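Local coordinates for phosphoribosylformylglycinamidine synthase 2 (Thermus thermophilus, PDB 3VIU), which belongs to the AIR synthase-related (PurM-like) family, carries two N-terminal-type and two C-terminal-type domains, and holds ADP and magnesium in this model, at residues I145-N150 with G233-G238; V280-D285 with V332-T337; Y483-N488 with V517-G522; A553-R558 with T634-V639. All coordinates share one frame; numbering follows the deposited sequence.

Contact 1 of 4, residues I145-N150 with G233-G238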
loop_
_atom_site.group_PDB
_atom_site.type_symbol
_atom_site.label_atom_id
_atom_site.label_comp_id
_atom_site.label_asym_id
_atom_site.label_seq_id
_atom_site.Cartn_x
_atom_site.Cartn_y
_atom_site.Cartn_z
ATOM N N ILE A 145 -9.418 -11.557 3.596
ATOM C CA ILE A 145 -8.384 -11.350 2.589
ATOM C C ILE A 145 -8.035 -12.683 1.931
ATOM O O ILE A 145 -7.910 -12.774 0.711
ATOM C CB ILE A 145 -7.097 -10.729 3.214
ATOM C CG1 ILE A 145 -7.354 -9.267 3.592
ATOM C CG2 ILE A 145 -5.930 -10.820 2.230
ATOM C CD1 ILE A 145 -6.134 -8.539 4.130
ATOM N N ALA A 146 -7.881 -13.717 2.748
ATOM C CA ALA A 146 -7.546 -15.047 2.243
ATOM C C ALA A 146 -8.667 -15.571 1.350
ATOM O O ALA A 146 -8.412 -16.187 0.311
ATOM C CB ALA A 146 -7.313 -16.017 3.413
ATOM N N PHE A 147 -9.905 -15.325 1.761
ATOM C CA PHE A 147 -11.062 -15.777 1.003
ATOM C C PHE A 147 -11.088 -15.258 -0.426
ATOM O O PHE A 147 -11.221 -16.031 -1.370
ATOM C CB PHE A 147 -12.357 -15.364 1.706
ATOM C CG PHE A 147 -13.565 -15.381 0.807
ATOM C CD1 PHE A 147 -14.206 -14.191 0.460
ATOM C CD2 PHE A 147 -14.055 -16.582 0.293
ATOM C CE1 PHE A 147 -15.322 -14.194 -0.384
ATOM C CE2 PHE A 147 -15.170 -16.597 -0.554
ATOM C CZ PHE A 147 -15.805 -15.399 -0.890
ATOM N N TYR A 148 -10.959 -13.951 -0.595
ATOM C CA TYR A 148 -11.009 -13.391 -1.932
ATOM C C TYR A 148 -9.800 -13.754 -2.772
ATOM O O TYR A 148 -9.939 -14.247 -3.889
ATOM C CB TYR A 148 -11.161 -11.871 -1.865
ATOM C CG TYR A 148 -11.859 -11.317 -3.076
ATOM C CD1 TYR A 148 -11.185 -11.158 -4.279
ATOM C CD2 TYR A 148 -13.221 -11.019 -3.038
ATOM C CE1 TYR A 148 -11.854 -10.716 -5.423
ATOM C CE2 TYR A 148 -13.894 -10.582 -4.168
ATOM C CZ TYR A 148 -13.207 -10.436 -5.355
ATOM O OH TYR A 148 -13.874 -10.028 -6.476
ATOM N N GLY A 149 -8.618 -13.508 -2.223
ATOM C CA GLY A 149 -7.384 -13.796 -2.931
ATOM C C GLY A 149 -7.188 -15.246 -3.311
ATOM O O GLY A 149 -6.785 -15.542 -4.433
ATOM N N ASN A 150 -7.458 -16.158 -2.387
ATOM C CA ASN A 150 -7.296 -17.573 -2.683
ATOM C C ASN A 150 -8.299 -18.031 -3.729
ATOM O O ASN A 150 -7.996 -18.895 -4.555
ATOM C CB ASN A 150 -7.449 -18.406 -1.413
ATOM C CG ASN A 150 -6.255 -18.264 -0.475
ATOM O OD1 ASN A 150 -6.256 -18.818 0.623
ATOM N ND2 ASN A 150 -5.231 -17.524 -0.908
ATOM N N GLY A 233 -18.405 -9.849 -1.354
ATOM C CA GLY A 233 -17.870 -9.902 -2.702
ATOM C C GLY A 233 -17.834 -11.324 -3.219
ATOM O O GLY A 233 -17.721 -12.264 -2.438
ATOM N N ASP A 234 -17.937 -11.488 -4.533
ATOM C CA ASP A 234 -17.912 -12.813 -5.154
ATOM C C ASP A 234 -16.660 -12.953 -6.013
ATOM O O ASP A 234 -16.644 -12.556 -7.175
ATOM C CB ASP A 234 -19.163 -13.016 -6.019
ATOM C CG ASP A 234 -19.173 -14.357 -6.729
ATOM O OD1 ASP A 234 -20.149 -14.632 -7.454
ATOM O OD2 ASP A 234 -18.211 -15.137 -6.570
ATOM N N PRO A 235 -15.594 -13.536 -5.446
ATOM C CA PRO A 235 -14.307 -13.745 -6.124
ATOM C C PRO A 235 -14.375 -14.730 -7.284
ATOM O O PRO A 235 -13.613 -14.635 -8.253
ATOM C CB PRO A 235 -13.411 -14.245 -5.002
ATOM C CG PRO A 235 -14.370 -15.040 -4.167
ATOM C CD PRO A 235 -15.573 -14.119 -4.092
ATOM N N PHE A 236 -15.288 -15.682 -7.182
ATOM C CA PHE A 236 -15.453 -16.670 -8.231
ATOM C C PHE A 236 -15.863 -15.970 -9.520
ATOM O O PHE A 236 -15.345 -16.284 -10.594
ATOM C CB PHE A 236 -16.476 -17.704 -7.777
ATOM C CG PHE A 236 -16.046 -18.438 -6.540
ATOM C CD1 PHE A 236 -15.037 -19.393 -6.604
ATOM C CD2 PHE A 236 -16.583 -18.108 -5.297
ATOM C CE1 PHE A 236 -14.564 -20.003 -5.448
ATOM C CE2 PHE A 236 -16.116 -18.713 -4.133
ATOM C CZ PHE A 236 -15.106 -19.658 -4.206
ATOM N N LEU A 237 -16.778 -15.009 -9.401
ATOM C CA LEU A 237 -17.229 -14.226 -10.544
ATOM C C LEU A 237 -16.114 -13.245 -10.894
ATOM O O LEU A 237 -15.958 -12.839 -12.050
ATOM C CB LEU A 237 -18.502 -13.460 -10.192
ATOM C CG LEU A 237 -18.959 -12.395 -11.190
ATOM C CD1 LEU A 237 -19.181 -13.019 -12.557
ATOM C CD2 LEU A 237 -20.234 -11.739 -10.676
ATOM N N GLY A 238 -15.333 -12.880 -9.882
ATOM C CA GLY A 238 -14.234 -11.956 -10.090
ATOM C C GLY A 238 -13.212 -12.527 -11.050
ATOM O O GLY A 238 -12.694 -11.815 -11.912
#
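This contact is formed at the N-capped first turn of helix 235-250, which leans on helix 132-152 and so joins a C-terminal-type domain to an N-terminal-type one. Pro-235 suits the first turn because it has no backbone N-H to leave unpaired there, and its ring fills the angle between two neighbouring aromatics. Both Phe-147 and Tyr-148 carry CG anti to the backbone N (chi1 161° and -152°), which turns both rings toward 233-238. Pro-235 CB sits over the centre of the Tyr-148 ring, 3.6 Å from its centroid and almost on the ring normal, a CH-pi contact. The Phe-147 side chain crosses the same proline at about a right angle, its CZ 3.5 Å from Pro-235 CD, while Gly-233 O lies at the edge of the phenyl ring, 3.7 Å from Phe-147 CE1. Gly-233 brings no side chain, so the Tyr-148 ring can lie close along the backbone, CE2 4.1 Å from Gly-233 C. Glu-306 ties both partners together, since its two carboxylate oxygens bond Tyr-148 OH and Asp-234 N. At the N-terminus of helix 235-250, Asp-234 OD2 accepts from Leu-237 N at 3.2 Å, the N-H approaching from above the carboxylate plane. An aspartate N-cap followed by proline is a classic helix start, here seated by its proline on a tyrosine face.

Contact 2 of 4, residues V280-D285 with V332-T337; sequences VELHLD and VPVART
Strands 279-283 and 331-338 run antiparallel in the mixed sheet of a PurM-like C-terminal domain, and strand 331-338 carries a classic beta bulge: Val-334 and Ala-335 both face Ile-197 on its other neighbour, strand 196-201. On the face bearing Val-280, Leu-282, Ala-335 and Thr-337, helix 264-275 lies against the sheet through Leu-269 and Ala-273. Here the methyl of Ala-335 sits between two larger side chains, its CB 3.8 Å from Val-280 CG2 and 4.1 Å from Leu-282 CD1. Next to it the bulge brings Val-334 alongside Leu-282, the two chains pointing the same way. Leu-282, with CG anti to its backbone N, turns CD1 as a bump toward Val-334, 3.4 Å from Val-334 CG1. The backbone is held by Glu-281 N to Arg-336 O (2.9 Å, 172° at the hydrogen) and by His-283 N to Val-334 O (3.0 Å), each donor lying nearly along the C=O axis. Glu-281 and Arg-336 form a hydrogen-bonded pair whose side chains run side by side over the other face. The glutamate is extended; the arginine starts in the crowded position (chi1 59°) and bends at chi3. Glu-281 OE2 makes a salt bridge to Arg-344, and Glu-281 OE1 makes another at the guanidinium edge, 2.7 Å from Arg-336 NH1, with carboxylate and guanidinium turned 67° apart.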
loop_
_atom_site.group_PDB
_atom_site.type_symbol
_atom_site.label_atom_id
_atom_site.label_comp_id
_atom_site.label_asym_id
_atom_site.label_seq_id
_atom_site.Cartn_x
_atom_site.Cartn_y
_atom_site.Cartn_z
ATOM N N VAL A 280 -21.671 11.562 -21.240
ATOM C CA VAL A 280 -22.213 10.223 -21.379
ATOM C C VAL A 280 -23.706 10.165 -21.057
ATOM O O VAL A 280 -24.170 10.754 -20.082
ATOM C CB VAL A 280 -21.448 9.232 -20.471
ATOM C CG1 VAL A 280 -21.310 9.821 -19.092
ATOM C CG2 VAL A 280 -22.189 7.892 -20.400
ATOM N N GLU A 281 -24.452 9.463 -21.900
ATOM C CA GLU A 281 -25.884 9.295 -21.709
ATOM C C GLU A 281 -26.070 7.882 -21.162
ATOM O O GLU A 281 -25.696 6.903 -21.817
ATOM C CB GLU A 281 -26.619 9.437 -23.048
ATOM C CG GLU A 281 -28.148 9.348 -22.961
ATOM C CD GLU A 281 -28.834 9.506 -24.325
ATOM O OE1 GLU A 281 -29.048 8.489 -25.032
ATOM O OE2 GLU A 281 -29.143 10.656 -24.690
ATOM N N LEU A 282 -26.631 7.772 -19.963
ATOM C CA LEU A 282 -26.853 6.466 -19.348
ATOM C C LEU A 282 -28.324 6.062 -19.419
ATOM O O LEU A 282 -29.211 6.822 -19.038
ATOM C CB LEU A 282 -26.382 6.485 -17.882
ATOM C CG LEU A 282 -26.661 5.263 -16.991
ATOM C CD1 LEU A 282 -26.104 3.989 -17.614
ATOM C CD2 LEU A 282 -26.034 5.496 -15.621
ATOM N N HIS A 283 -28.573 4.865 -19.929
ATOM C CA HIS A 283 -29.926 4.341 -20.038
ATOM C C HIS A 283 -30.080 3.336 -18.903
ATOM O O HIS A 283 -29.739 2.168 -19.057
ATOM C CB HIS A 283 -30.106 3.643 -21.385
ATOM C CG HIS A 283 -29.988 4.559 -22.566
ATOM N ND1 HIS A 283 -31.063 5.251 -23.082
ATOM C CD2 HIS A 283 -28.922 4.898 -23.331
ATOM C CE1 HIS A 283 -30.664 5.975 -24.114
ATOM N NE2 HIS A 283 -29.369 5.779 -24.286
ATOM N N LEU A 284 -30.579 3.790 -17.761
ATOM C CA LEU A 284 -30.727 2.902 -16.617
ATOM C C LEU A 284 -31.573 1.676 -16.882
ATOM O O LEU A 284 -31.385 0.649 -16.232
ATOM C CB LEU A 284 -31.288 3.658 -15.406
ATOM C CG LEU A 284 -30.276 4.568 -14.701
ATOM C CD1 LEU A 284 -30.954 5.316 -13.554
ATOM C CD2 LEU A 284 -29.096 3.730 -14.196
ATOM N N ASP A 285 -32.493 1.765 -17.836
ATOM C CA ASP A 285 -33.353 0.629 -18.134
ATOM C C ASP A 285 -32.585 -0.548 -18.708
ATOM O O ASP A 285 -33.049 -1.682 -18.648
ATOM C CB ASP A 285 -34.469 1.023 -19.110
ATOM C CG ASP A 285 -35.381 2.094 -18.550
ATOM O OD1 ASP A 285 -35.755 1.995 -17.360
ATOM O OD2 ASP A 285 -35.732 3.025 -19.304
ATOM N N VAL A 332 -23.298 -6.226 -21.981
ATOM C CA VAL A 332 -24.317 -5.448 -22.669
ATOM C C VAL A 332 -24.149 -3.931 -22.671
ATOM O O VAL A 332 -23.685 -3.340 -21.699
ATOM C CB VAL A 332 -25.712 -5.775 -22.096
ATOM C CG1 VAL A 332 -25.986 -7.272 -22.237
ATOM C CG2 VAL A 332 -25.800 -5.344 -20.630
ATOM N N PRO A 333 -24.526 -3.282 -23.788
ATOM C CA PRO A 333 -24.432 -1.827 -23.934
ATOM C C PRO A 333 -25.414 -1.178 -22.959
ATOM O O PRO A 333 -26.591 -1.557 -22.902
ATOM C CB PRO A 333 -24.808 -1.602 -25.399
ATOM C CG PRO A 333 -25.750 -2.730 -25.682
ATOM C CD PRO A 333 -25.060 -3.898 -25.017
ATOM N N VAL A 334 -24.926 -0.200 -22.202
ATOM C CA VAL A 334 -25.735 0.468 -21.188
ATOM C C VAL A 334 -25.768 1.999 -21.338
ATOM O O VAL A 334 -26.650 2.670 -20.783
ATOM C CB VAL A 334 -25.203 0.060 -19.775
ATOM C CG1 VAL A 334 -24.635 1.257 -19.040
ATOM C CG2 VAL A 334 -26.290 -0.621 -18.987
ATOM N N ALA A 335 -24.815 2.543 -22.091
ATOM C CA ALA A 335 -24.729 3.990 -22.308
ATOM C C ALA A 335 -23.954 4.318 -23.583
ATOM O O ALA A 335 -23.449 3.427 -24.258
ATOM C CB ALA A 335 -24.064 4.670 -21.099
ATOM N N ARG A 336 -23.868 5.601 -23.908
ATOM C CA ARG A 336 -23.157 6.039 -25.103
ATOM C C ARG A 336 -22.554 7.415 -24.860
ATOM O O ARG A 336 -23.021 8.156 -23.997
ATOM C CB ARG A 336 -24.114 6.114 -26.297
ATOM C CG ARG A 336 -25.286 7.063 -26.071
ATOM C CD ARG A 336 -26.199 7.131 -27.284
ATOM N NE ARG A 336 -25.970 8.336 -28.070
ATOM C CZ ARG A 336 -26.598 9.489 -27.870
ATOM N NH1 ARG A 336 -27.505 9.601 -26.910
ATOM N NH2 ARG A 336 -26.306 10.534 -28.629
ATOM N N THR A 337 -21.520 7.755 -25.620
ATOM C CA THR A 337 -20.891 9.059 -25.468
ATOM C C THR A 337 -21.614 10.087 -26.326
ATOM O O THR A 337 -22.118 9.767 -27.402
ATOM C CB THR A 337 -19.397 9.033 -25.880
ATOM O OG1 THR A 337 -19.269 8.507 -27.210
ATOM C CG2 THR A 337 -18.592 8.184 -24.908
#

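Contact 3 of 4, residues Y483-N488 with V517-G522. With ADP (adenosine-5'-diphosphate), chain B.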
loop_
_atom_site.group_PDB
_atom_site.type_symbol
_atom_site.label_atom_id
_atom_site.label_comp_id
_atom_site.label_asym_id
_atom_site.label_seq_id
_atom_site.Cartn_x
_atom_site.Cartn_y
_atom_site.Cartn_z
ATOM N N TYR A 483 6.698 4.867 -6.251
ATOM C CA TYR A 483 5.956 4.416 -5.095
ATOM C C TYR A 483 4.486 4.778 -5.178
ATOM O O TYR A 483 4.060 5.496 -6.073
ATOM C CB TYR A 483 6.553 4.982 -3.807
ATOM C CG TYR A 483 6.272 6.440 -3.566
ATOM C CD1 TYR A 483 7.092 7.433 -4.105
ATOM C CD2 TYR A 483 5.183 6.830 -2.787
ATOM C CE1 TYR A 483 6.837 8.776 -3.869
ATOM C CE2 TYR A 483 4.918 8.168 -2.545
ATOM C CZ TYR A 483 5.744 9.136 -3.090
ATOM O OH TYR A 483 5.450 10.456 -2.874
ATOM N N THR A 484 3.724 4.248 -4.232
ATOM C CA THR A 484 2.295 4.485 -4.117
ATOM C C THR A 484 2.122 4.770 -2.621
ATOM O O THR A 484 2.740 4.101 -1.786
ATOM C CB THR A 484 1.500 3.219 -4.526
ATOM O OG1 THR A 484 0.094 3.499 -4.511
ATOM C CG2 THR A 484 1.803 2.068 -3.569
ATOM N N ASP A 485 1.319 5.772 -2.275
ATOM C CA ASP A 485 1.128 6.102 -0.871
ATOM C C ASP A 485 -0.324 6.078 -0.439
ATOM O O ASP A 485 -1.171 6.777 -1.006
ATOM C CB ASP A 485 1.709 7.480 -0.559
ATOM C CG ASP A 485 0.999 8.588 -1.305
ATOM O OD1 ASP A 485 0.524 9.548 -0.657
ATOM O OD2 ASP A 485 0.918 8.502 -2.547
ATOM N N GLY A 486 -0.610 5.255 0.564
ATOM C CA GLY A 486 -1.950 5.174 1.093
ATOM C C GLY A 486 -1.960 6.013 2.354
ATOM O O GLY A 486 -1.474 5.579 3.392
ATOM N N LEU A 487 -2.489 7.228 2.267
ATOM C CA LEU A 487 -2.544 8.097 3.434
ATOM C C LEU A 487 -3.784 7.796 4.273
ATOM O O LEU A 487 -4.880 7.627 3.738
ATOM C CB LEU A 487 -2.562 9.566 3.001
ATOM C CG LEU A 487 -1.434 10.029 2.066
ATOM C CD1 LEU A 487 -1.548 11.531 1.859
ATOM C CD2 LEU A 487 -0.064 9.668 2.645
ATOM N N ASN A 488 -3.595 7.722 5.587
ATOM C CA ASN A 488 -4.677 7.471 6.541
ATOM C C ASN A 488 -4.444 8.416 7.713
ATOM O O ASN A 488 -3.412 8.344 8.376
ATOM C CB ASN A 488 -4.630 6.031 7.032
ATOM C CG ASN A 488 -4.654 5.029 5.895
ATOM O OD1 ASN A 488 -5.713 4.618 5.437
ATOM N ND2 ASN A 488 -3.476 4.649 5.423
ATOM N N VAL A 517 12.652 9.051 -6.402
ATOM C CA VAL A 517 11.609 8.049 -6.596
ATOM C C VAL A 517 10.286 8.811 -6.569
ATOM O O VAL A 517 9.906 9.356 -5.538
ATOM C CB VAL A 517 11.603 7.007 -5.457
ATOM C CG1 VAL A 517 10.514 5.981 -5.702
ATOM C CG2 VAL A 517 12.962 6.335 -5.357
ATOM N N PRO A 518 9.573 8.861 -7.704
ATOM C CA PRO A 518 8.289 9.569 -7.821
ATOM C C PRO A 518 7.015 8.784 -7.491
ATOM O O PRO A 518 7.013 7.553 -7.535
ATOM C CB PRO A 518 8.297 10.016 -9.275
ATOM C CG PRO A 518 8.901 8.806 -9.954
ATOM C CD PRO A 518 10.060 8.437 -9.030
ATOM N N VAL A 519 5.942 9.513 -7.161
ATOM C CA VAL A 519 4.627 8.917 -6.883
ATOM C C VAL A 519 4.021 8.563 -8.221
ATOM O O VAL A 519 4.218 9.265 -9.206
ATOM C CB VAL A 519 3.584 9.892 -6.293
ATOM C CG1 VAL A 519 3.127 9.405 -4.935
ATOM C CG2 VAL A 519 4.110 11.305 -6.279
ATOM N N VAL A 520 3.229 7.510 -8.246
ATOM C CA VAL A 520 2.614 7.107 -9.485
ATOM C C VAL A 520 1.121 6.885 -9.247
ATOM O O VAL A 520 0.317 6.863 -10.182
ATOM C CB VAL A 520 3.326 5.845 -10.009
ATOM C CG1 VAL A 520 2.793 4.606 -9.325
ATOM C CG2 VAL A 520 3.221 5.786 -11.499
ATOM N N SER A 521 0.757 6.747 -7.976
ATOM C CA SER A 521 -0.629 6.541 -7.579
ATOM C C SER A 521 -0.705 6.506 -6.068
ATOM O O SER A 521 0.320 6.578 -5.378
ATOM C CB SER A 521 -1.174 5.226 -8.139
ATOM O OG SER A 521 -0.550 4.113 -7.526
ATOM N N GLY A 522 -1.919 6.388 -5.544
ATOM C CA GLY A 522 -2.071 6.347 -4.106
ATOM C C GLY A 522 -3.509 6.489 -3.665
ATOM O O GLY A 522 -4.425 6.384 -4.473
HETATM P PB ADP B . -10.660 4.544 -6.979
HETATM O O1B ADP B . -11.848 5.163 -6.329
HETATM O O2B ADP B . -9.949 3.540 -5.940
HETATM O O3B ADP B . -11.173 3.708 -8.351
HETATM P PA ADP B . -9.703 7.060 -6.535
HETATM O O1A ADP B . -10.711 7.971 -7.145
HETATM O O2A ADP B . -10.161 6.714 -5.020
HETATM O O3A ADP B . -9.583 5.692 -7.437
HETATM O "O5'" ADP B . -8.225 7.752 -6.453
HETATM C "C5'" ADP B . -8.250 9.025 -7.129
HETATM C "C4'" ADP B . -7.015 9.250 -8.050
HETATM O "O4'" ADP B . -6.023 10.106 -7.396
HETATM C "C3'" ADP B . -6.255 7.954 -8.432
HETATM O "O3'" ADP B . -5.706 8.090 -9.750
HETATM C "C2'" ADP B . -5.180 7.845 -7.351
HETATM O "O2'" ADP B . -4.057 7.069 -7.778
HETATM C "C1'" ADP B . -4.834 9.307 -7.061
HETATM N N9 ADP B . -4.452 9.505 -5.656
HETATM C C8 ADP B . -5.297 9.551 -4.582
HETATM N N7 ADP B . -4.627 9.742 -3.482
HETATM C C5 ADP B . -3.312 9.832 -3.771
HETATM C C6 ADP B . -2.129 10.032 -3.012
HETATM N N6 ADP B . -2.193 10.187 -1.639
HETATM N N1 ADP B . -0.943 10.067 -3.657
HETATM C C2 ADP B . -0.859 9.917 -4.989
HETATM N N3 ADP B . -1.947 9.728 -5.737
HETATM C C4 ADP B . -3.176 9.679 -5.178
#
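The two parallel strands of a beta-alpha-beta unit, 479-488 and 519-525, meet here, linked by helix 495-515; Asp-485 and Leu-487 on one and Ser-521 and Gly-522 on the other line the ADP pocket. Tyr-483 uses both backbone groups: its N donates to Pro-518 O at 3.0 Å, and its O accepts from Val-520 N at 3.1 Å, nearly along the C=O axis. Asp-485 N reaches Ser-521 O only weakly, at 3.4 Å. On the face bearing Thr-484 and Ser-521 the hydroxyls share a hydrogen bond, Thr-484 OG1 to Ser-521 OG at 3.1 Å; Ser-521 OG is also bonded to Phe-82 O, so both hydroxyls have partners and the pair is tied to strand 78-86. The other face is apolar beside Tyr-483, whose ring takes Val-519 CA over one face, a CH-pi contact. Asp-485, with CG between its N and carbonyl carbon (chi1 64°), turns its carboxylate to the adenine: OD1 accepts from ADP N6 at 3.0 Å. Gly-522 suits its place because a side chain would collide with Asp-485 O; Gly-522 N donates to ADP O2' at 3.2 Å. Asp-485 OD2 lies 2.7 Å from ADP N1, an approach of two normally acceptor atoms that may mean a shared proton. Carboxylate and N-H thus meet base and ribose separately, consistent with the strands helping to place both, while Lys-83 and Glu-67 hold ADP from the other N-terminal-type domain.

Contact 4 of 4, residues A553-R558 with T634-V639; sequences AEMGFR and TFPYGV
Phe-557 and Tyr-637 lose the most surface where the loop 553-558 meets the segment 634-639 after helix 625-634, and Val-639 comes next. The Tyr-637 ring lies across the loop with polar partners at its tip and edge and an aliphatic chain over one face. Tyr-637 OH donates to Glu-554 OE2 at 2.6 Å, met from above the carboxylate plane, so the tyrosine combines a flat apolar surface with a hydroxyl that suits an acidic partner. Over one face comes Arg-558 CG, 3.5 Å from the Tyr-637 ring centroid, a CH-pi contact; the guanidinium beyond it is turned nearly parallel to the ring, 8° apart. Arg-558 NH2 and Glu-554 OE1 attract at 3.4 Å by charge alone, which would be expected to favour the ionised glutamate and keep it an acceptor for the hydroxyl. Water 1 bridges the backbones, donating to Phe-557 O at 2.7 Å and accepting from Tyr-637 N at 3.0 Å.

Phe-557 has its CG anti to the carbonyl carbon (chi1 -70°), which sets the ring against Val-639 and Met-633. Val-639 O lies in the plane at its edge, 3.4 Å from Phe-557 CD2, while Val-639 CG1 rests on Phe-557 CB, the root of the side chain, at 3.7 Å. Gly-638 takes a positive phi, which glycine accommodates easily. Selenomethionine Met-555 packs on helix 625-634 and on the metal ligand Asp-430. The contact therefore joins the loop between strands 538-548 and 563-567 to the one leading from helix 625-634 into strand 641-644.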
loop_
_atom_site.group_PDB
_atom_site.type_symbol
_atom_site.label_atom_id
_atom_site.label_comp_id
_atom_site.label_asym_id
_atom_site.label_seq_id
_atom_site.Cartn_x
_atom_site.Cartn_y
_atom_site.Cartn_z
ATOM N N ALA A 553 19.229 -10.967 -3.682
ATOM C CA ALA A 553 19.751 -11.235 -2.360
ATOM C C ALA A 553 18.585 -11.485 -1.426
ATOM O O ALA A 553 17.515 -10.915 -1.595
ATOM C CB ALA A 553 20.573 -10.049 -1.865
ATOM N N GLU A 554 18.777 -12.369 -0.461
ATOM C CA GLU A 554 17.736 -12.624 0.518
ATOM C C GLU A 554 18.373 -12.409 1.883
ATOM O O GLU A 554 19.595 -12.325 1.997
ATOM C CB GLU A 554 17.137 -14.028 0.360
ATOM C CG GLU A 554 18.094 -15.193 0.341
ATOM C CD GLU A 554 17.364 -16.504 0.044
ATOM O OE1 GLU A 554 17.191 -16.843 -1.147
ATOM O OE2 GLU A 554 16.942 -17.182 1.007
HETATM N N MSE A 555 17.552 -12.308 2.914
HETATM C CA MSE A 555 18.048 -12.028 4.251
HETATM C C MSE A 555 18.675 -13.169 5.037
HETATM O O MSE A 555 19.496 -12.927 5.916
HETATM C CB MSE A 555 16.915 -11.460 5.085
HETATM C CG MSE A 555 15.890 -12.513 5.428
HETATM SE SE MSE A 555 14.613 -11.859 6.690
HETATM C CE MSE A 555 15.802 -11.636 8.188
ATOM N N GLY A 556 18.287 -14.402 4.744
ATOM C CA GLY A 556 18.808 -15.521 5.509
ATOM C C GLY A 556 20.261 -15.928 5.338
ATOM O O GLY A 556 20.772 -15.994 4.213
ATOM N N PHE A 557 20.943 -16.187 6.452
ATOM C CA PHE A 557 22.319 -16.647 6.361
ATOM C C PHE A 557 22.190 -17.999 5.674
ATOM O O PHE A 557 21.443 -18.860 6.131
ATOM C CB PHE A 557 22.947 -16.823 7.746
ATOM C CG PHE A 557 23.195 -15.529 8.476
ATOM C CD1 PHE A 557 23.704 -14.420 7.806
ATOM C CD2 PHE A 557 22.953 -15.436 9.846
ATOM C CE1 PHE A 557 23.972 -13.238 8.487
ATOM C CE2 PHE A 557 23.219 -14.259 10.542
ATOM C CZ PHE A 557 23.730 -13.153 9.861
ATOM N N ARG A 558 22.911 -18.195 4.578
ATOM C CA ARG A 558 22.788 -19.443 3.851
ATOM C C ARG A 558 23.879 -20.472 4.051
ATOM O O ARG A 558 23.660 -21.662 3.813
ATOM C CB ARG A 558 22.609 -19.148 2.360
ATOM C CG ARG A 558 21.155 -19.269 1.916
ATOM C CD ARG A 558 20.954 -18.907 0.456
ATOM N NE ARG A 558 21.091 -17.474 0.224
ATOM C CZ ARG A 558 20.838 -16.882 -0.938
ATOM N NH1 ARG A 558 20.987 -15.573 -1.063
ATOM N NH2 ARG A 558 20.439 -17.600 -1.979
ATOM N N THR A 634 19.081 -15.607 11.023
ATOM C CA THR A 634 19.385 -16.991 11.354
ATOM C C THR A 634 18.165 -17.915 11.202
ATOM O O THR A 634 18.305 -19.137 11.117
ATOM C CB THR A 634 19.870 -17.095 12.794
ATOM O OG1 THR A 634 18.755 -16.934 13.674
ATOM C CG2 THR A 634 20.888 -16.005 13.098
ATOM N N PHE A 635 16.970 -17.331 11.161
ATOM C CA PHE A 635 15.738 -18.115 11.050
ATOM C C PHE A 635 15.482 -18.889 9.744
ATOM O O PHE A 635 15.133 -20.074 9.777
ATOM C CB PHE A 635 14.517 -17.222 11.310
ATOM C CG PHE A 635 14.516 -16.558 12.658
ATOM C CD1 PHE A 635 15.130 -17.162 13.756
ATOM C CD2 PHE A 635 13.850 -15.349 12.844
ATOM C CE1 PHE A 635 15.078 -16.572 15.021
ATOM C CE2 PHE A 635 13.791 -14.748 14.106
ATOM C CZ PHE A 635 14.404 -15.362 15.197
ATOM N N PRO A 636 15.641 -18.235 8.581
ATOM C CA PRO A 636 15.396 -18.915 7.306
ATOM C C PRO A 636 16.087 -20.255 7.043
ATOM O O PRO A 636 15.447 -21.184 6.551
ATOM C CB PRO A 636 15.764 -17.850 6.273
ATOM C CG PRO A 636 15.391 -16.582 6.968
ATOM C CD PRO A 636 15.973 -16.818 8.351
ATOM N N TYR A 637 17.373 -20.361 7.371
ATOM C CA TYR A 637 18.119 -21.599 7.132
ATOM C C TYR A 637 18.725 -22.229 8.373
ATOM O O TYR A 637 19.394 -23.251 8.278
ATOM C CB TYR A 637 19.234 -21.342 6.125
ATOM C CG TYR A 637 18.735 -20.916 4.770
ATOM C CD1 TYR A 637 18.296 -21.861 3.841
ATOM C CD2 TYR A 637 18.677 -19.565 4.420
ATOM C CE1 TYR A 637 17.814 -21.476 2.596
ATOM C CE2 TYR A 637 18.194 -19.168 3.183
ATOM C CZ TYR A 637 17.766 -20.128 2.272
ATOM O OH TYR A 637 17.300 -19.743 1.036
ATOM N N GLY A 638 18.508 -21.625 9.533
ATOM C CA GLY A 638 19.056 -22.189 10.756
ATOM C C GLY A 638 20.569 -22.091 10.864
ATOM O O GLY A 638 21.209 -22.923 11.509
ATOM N N VAL A 639 21.143 -21.078 10.225
ATOM C CA VAL A 639 22.580 -20.843 10.252
ATOM C C VAL A 639 22.827 -19.656 11.192
ATOM O O VAL A 639 22.276 -18.569 10.978
ATOM C CB VAL A 639 23.091 -20.517 8.830
ATOM C CG1 VAL A 639 24.524 -20.006 8.880
ATOM C CG2 VAL A 639 22.990 -21.761 7.953
HETATM O O HOH W 1 19.563 -18.514 8.084
#

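Contacts 2 and 3 are buried beta pairings, while contacts 1 and 4 are only partly buried. Contact 3 lies nearest the chain's centre, about 8 Å from it, and alone of the four takes up ADP; contact 2 joins two strands in a C-terminal-type domain far out on one side. Contact 1 sets a helix start against another helix, with aromatic-proline packing and no hydrogen bond between its segments. Contact 4, on the other side of the centre from contact 2, is loop against loop and relies on side chains and a water rather than strand pairing. No two of the four touch, and each holds different elements.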